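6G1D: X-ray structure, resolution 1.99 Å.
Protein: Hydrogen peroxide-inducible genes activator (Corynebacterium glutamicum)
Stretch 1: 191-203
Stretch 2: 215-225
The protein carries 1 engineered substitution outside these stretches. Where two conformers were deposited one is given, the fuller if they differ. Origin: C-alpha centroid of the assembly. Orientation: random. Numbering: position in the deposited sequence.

Stretch 1, residues 191-203: ELSALEDLDLLLL
Stretch 2 (215-225) DLCRRGDINPI

No direct hydrogen bond joins the two stretches among the atoms modelled; apolar packing and one bridging water hold them together. The contact buries 502 Å², both sides summed.

After Glu-191, stretch 1 forms a 3-10 segment, residues 192-197. Its i to i+3 bonds include Leu-195 N to Leu-192 O, 2.9 Å, and Leu-198 N to Leu-195 O, 3.1 Å. From Leu-198 the chain is extended, with phi/psi of -105/143 there and -74/129 at Leu-200. Stretch 2 starts in the last turns of a helix, which runs to Arg-219 and closes in a Schellman motif. Asp-221 has positive phi (58/43), and Ile-222 N bonds back to Cys-217 O at 2.9 Å. Ile-222 then turns extended, at -127/139.

The register is set by four pairs: Ser-193 CA to Gly-220 CA, 5.6 Å; Leu-195 CA to Cys-217 CA, 6.6 Å; Glu-196 CA to Ile-222 CA, 6.2 Å; and Leu-200 CA to Pro-224 CA, 6.7 Å.

Ile-222 points toward stretch 1, with chi1 m and chi2 t. Ile-222 CD1 reaches the 3-10 backbone, 3.7 Å from Glu-196 N and 3.8 Å from Leu-192 O. Ile-222 CD1 also lies 3.9 Å from Leu-195 CB. Ile-222 CG2 packs 3.8 Å from Glu-196 CG, so the aliphatic part of this exposed glutamate serves as an apolar surface.

Leu-192 points toward the helix end, with chi1 at -134° and chi2 p. Leu-192 CD2 is 3.8 Å from Leu-216 O and 3.9 Å from Arg-219 CB. The same methyl lies over one face of the Arg-219 guanidinium, whose NH1 and NH2 bond elsewhere in the structure. Leu-192 CD1 meets Leu-216 CD1 at 4.1 Å. Gly-220 suits this close approach: an ideal CB would point toward stretch 1, 3.7 Å from Leu-192 CB, and would be crowded by Ile-222 CD1 at 3.3 Å.

Leu-195 and Leu-200 both point toward stretch 2 with m, t rotamers; Leu-195, Leu-216, Cys-217 and Ile-222 are buried. Leu-195 CD1 lies 4.1 Å from Leu-216 CG and 4.1 Å from Cys-217 SG. Leu-200 CD1 is closer to Cys-217 SG, at 3.6 Å. The cysteine, chi1 m, thus offers a compact apolar sulfur to both leucines. Farther along, Leu-202 CD1 sits 4.3 Å from Pro-224 CB; the proline lacks modelled CG and CD.

Water 1 supplies the polar link. Water 1 accepts from Leu-200 N at 3.1 Å and lies 3.2 Å from Leu-198 O and 2.5 Å from Pro-224 O.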

# COMPACT_ATOMS: atom_id res chain seq x y z
N GLU B 191 -28.02 28.75 10.85
CA GLU B 191 -26.88 29.62 10.67
C GLU B 191 -25.63 28.78 10.68
O GLU B 191 -25.66 27.67 11.15
CB GLU B 191 -26.84 30.66 11.80
CG GLU B 191 -27.91 31.73 11.69
CD GLU B 191 -27.65 32.68 10.52
OE1 GLU B 191 -28.55 33.49 10.23
OE2 GLU B 191 -26.55 32.67 9.90
N LEU B 192 -24.51 29.33 10.24
CA LEU B 192 -23.27 28.57 10.16
C LEU B 192 -22.86 28.06 11.51
O LEU B 192 -22.36 26.96 11.65
CB LEU B 192 -22.18 29.45 9.61
CG LEU B 192 -21.30 28.86 8.53
CD1 LEU B 192 -22.16 28.37 7.40
CD2 LEU B 192 -20.41 29.97 8.04
N SER B 193 -23.04 28.91 12.51
CA SER B 193 -22.76 28.56 13.90
C SER B 193 -23.47 27.28 14.41
O SER B 193 -23.04 26.68 15.36
CB SER B 193 -23.10 29.74 14.81
OG SER B 193 -24.47 30.06 14.73
N ALA B 194 -24.56 26.86 13.77
CA ALA B 194 -25.17 25.55 14.06
C ALA B 194 -24.19 24.37 13.91
O ALA B 194 -24.38 23.31 14.51
CB ALA B 194 -26.37 25.34 13.18
N LEU B 195 -23.14 24.53 13.12
CA LEU B 195 -22.11 23.49 12.99
C LEU B 195 -21.43 23.12 14.32
O LEU B 195 -21.04 21.98 14.51
CB LEU B 195 -21.09 23.90 11.94
CG LEU B 195 -21.63 23.91 10.49
CD1 LEU B 195 -20.68 24.62 9.53
CD2 LEU B 195 -21.92 22.50 10.00
N GLU B 196 -21.41 24.07 15.24
CA GLU B 196 -20.84 23.86 16.56
C GLU B 196 -21.60 22.77 17.31
O GLU B 196 -21.04 22.05 18.09
CB GLU B 196 -20.89 25.15 17.35
CG GLU B 196 -19.69 25.37 18.24
CD GLU B 196 -19.54 24.31 19.30
OE1 GLU B 196 -18.39 23.91 19.61
OE2 GLU B 196 -20.57 23.86 19.83
N ASP B 197 -22.90 22.72 17.08
CA ASP B 197 -23.78 21.78 17.75
C ASP B 197 -23.83 20.40 17.11
O ASP B 197 -24.60 19.56 17.59
CB ASP B 197 -25.20 22.36 17.78
CG ASP B 197 -25.28 23.69 18.49
OD1 ASP B 197 -24.49 23.95 19.44
OD2 ASP B 197 -26.17 24.47 18.09
N LEU B 198 -23.06 20.16 16.05
CA LEU B 198 -23.02 18.85 15.40
C LEU B 198 -21.74 18.14 15.76
O LEU B 198 -20.69 18.78 15.89
CB LEU B 198 -23.09 19.01 13.87
CG LEU B 198 -24.35 19.73 13.39
CD1 LEU B 198 -24.36 19.91 11.89
CD2 LEU B 198 -25.58 18.96 13.80
N ASP B 199 -21.83 16.83 15.94
CA ASP B 199 -20.64 15.98 15.93
C ASP B 199 -20.46 15.56 14.48
O ASP B 199 -21.13 14.62 14.05
CB ASP B 199 -20.81 14.76 16.85
CG ASP B 199 -20.86 15.15 18.32
OD1 ASP B 199 -21.72 14.58 19.03
OD2 ASP B 199 -20.08 16.03 18.76
N LEU B 200 -19.59 16.26 13.77
CA LEU B 200 -19.41 16.00 12.34
C LEU B 200 -18.64 14.72 12.10
O LEU B 200 -17.58 14.52 12.70
CB LEU B 200 -18.70 17.17 11.66
CG LEU B 200 -19.49 18.47 11.64
CD1 LEU B 200 -18.55 19.58 11.12
CD2 LEU B 200 -20.75 18.32 10.79
N LEU B 201 -19.18 13.85 11.24
CA LEU B 201 -18.47 12.68 10.73
C LEU B 201 -18.08 13.02 9.33
O LEU B 201 -18.94 13.29 8.48
CB LEU B 201 -19.35 11.44 10.73
CG LEU B 201 -19.94 11.07 12.07
CD1 LEU B 201 -21.10 10.10 11.96
CD2 LEU B 201 -18.88 10.47 12.94
N LEU B 202 -16.79 13.01 9.06
CA LEU B 202 -16.22 13.43 7.78
C LEU B 202 -15.48 12.27 7.16
O LEU B 202 -15.01 11.33 7.84
CB LEU B 202 -15.27 14.61 7.97
CG LEU B 202 -15.86 15.86 8.68
CD1 LEU B 202 -14.83 16.94 8.89
CD2 LEU B 202 -17.02 16.41 7.86
N LEU B 203 -15.37 12.33 5.84
CA LEU B 203 -14.47 11.46 5.12
C LEU B 203 -13.04 11.85 5.57
O LEU B 203 -12.83 12.96 6.10
CB LEU B 203 -14.65 11.69 3.64
CG LEU B 203 -16.00 11.33 3.03
CD1 LEU B 203 -16.03 11.74 1.56
CD2 LEU B 203 -16.32 9.85 3.28
N ASP B 215 -13.43 24.07 6.10
CA ASP B 215 -13.39 25.52 5.78
C ASP B 215 -14.69 26.23 6.16
O ASP B 215 -14.67 27.41 6.54
CB ASP B 215 -13.10 25.78 4.30
CG ASP B 215 -12.90 27.27 4.00
OD1 ASP B 215 -13.62 27.87 3.16
OD2 ASP B 215 -12.01 27.84 4.68
N LEU B 216 -15.81 25.52 6.02
CA LEU B 216 -17.09 26.07 6.40
C LEU B 216 -17.12 26.35 7.91
O LEU B 216 -17.61 27.40 8.35
CB LEU B 216 -18.20 25.09 6.03
CG LEU B 216 -19.59 25.47 5.66
CD1 LEU B 216 -19.56 26.67 4.72
CD2 LEU B 216 -20.20 24.26 4.96
N CYS B 217 -16.62 25.39 8.69
CA CYS B 217 -16.50 25.54 10.13
C CYS B 217 -15.61 26.73 10.52
O CYS B 217 -15.97 27.46 11.44
CB CYS B 217 -16.00 24.26 10.77
SG CYS B 217 -17.18 22.90 10.68
N ARG B 218 -14.53 26.91 9.79
CA ARG B 218 -13.67 28.08 10.02
C ARG B 218 -14.31 29.57 9.85
O ARG B 218 -14.25 30.61 10.58
CB ARG B 218 -12.40 27.98 9.18
CG ARG B 218 -11.38 26.98 9.69
CD ARG B 218 -11.99 25.95 10.62
NE ARG B 218 -11.17 24.75 10.75
CZ ARG B 218 -10.39 24.47 11.78
NH1 ARG B 218 -10.29 25.31 12.80
NH2 ARG B 218 -9.69 23.34 11.80
N ARG B 219 -15.14 29.55 8.82
CA ARG B 219 -15.84 30.78 8.50
C ARG B 219 -16.68 31.14 9.73
O ARG B 219 -16.84 32.30 10.07
CB ARG B 219 -16.69 30.61 7.25
CG ARG B 219 -15.88 30.78 5.98
CD ARG B 219 -16.63 30.27 4.78
NE ARG B 219 -17.92 30.94 4.63
CZ ARG B 219 -18.92 30.45 3.92
NH1 ARG B 219 -18.78 29.30 3.29
NH2 ARG B 219 -20.06 31.12 3.84
N GLY B 220 -17.20 30.10 10.38
CA GLY B 220 -18.01 30.24 11.57
C GLY B 220 -17.21 30.23 12.86
O GLY B 220 -17.80 30.21 13.94
N ASP B 221 -15.88 30.21 12.75
CA ASP B 221 -14.95 30.19 13.89
C ASP B 221 -15.16 29.00 14.83
O ASP B 221 -15.15 29.14 16.05
CB ASP B 221 -14.97 31.53 14.66
CG ASP B 221 -13.89 31.62 15.72
OD1 ASP B 221 -14.15 32.23 16.79
OD2 ASP B 221 -12.78 31.11 15.49
N ILE B 222 -15.34 27.83 14.24
CA ILE B 222 -15.56 26.58 14.96
C ILE B 222 -14.59 25.49 14.52
O ILE B 222 -14.31 25.39 13.33
CB ILE B 222 -16.93 26.01 14.56
CG1 ILE B 222 -18.02 27.08 14.64
CG2 ILE B 222 -17.27 24.78 15.38
CD1 ILE B 222 -19.25 26.73 13.84
N ASN B 223 -14.05 24.69 15.43
CA ASN B 223 -13.22 23.58 14.92
C ASN B 223 -14.18 22.47 14.49
O ASN B 223 -15.19 22.20 15.16
CB ASN B 223 -12.06 23.16 15.86
CG ASN B 223 -12.52 22.46 17.13
OD1 ASN B 223 -13.66 22.61 17.57
ND2 ASN B 223 -11.60 21.71 17.74
N PRO B 224 -13.92 21.89 13.31
CA PRO B 224 -14.66 20.72 12.86
C PRO B 224 -14.43 19.52 13.78
O PRO B 224 -15.36 18.77 14.06
CB PRO B 224 -14.28 20.38 11.43
N ILE B 225 -13.17 19.35 14.24
CA ILE B 225 -12.80 18.33 15.23
C ILE B 225 -13.34 18.71 16.61
O ILE B 225 -13.49 17.86 17.48
CB ILE B 225 -11.28 18.16 15.30
O HOH W 1 -17.62 18.24 15.02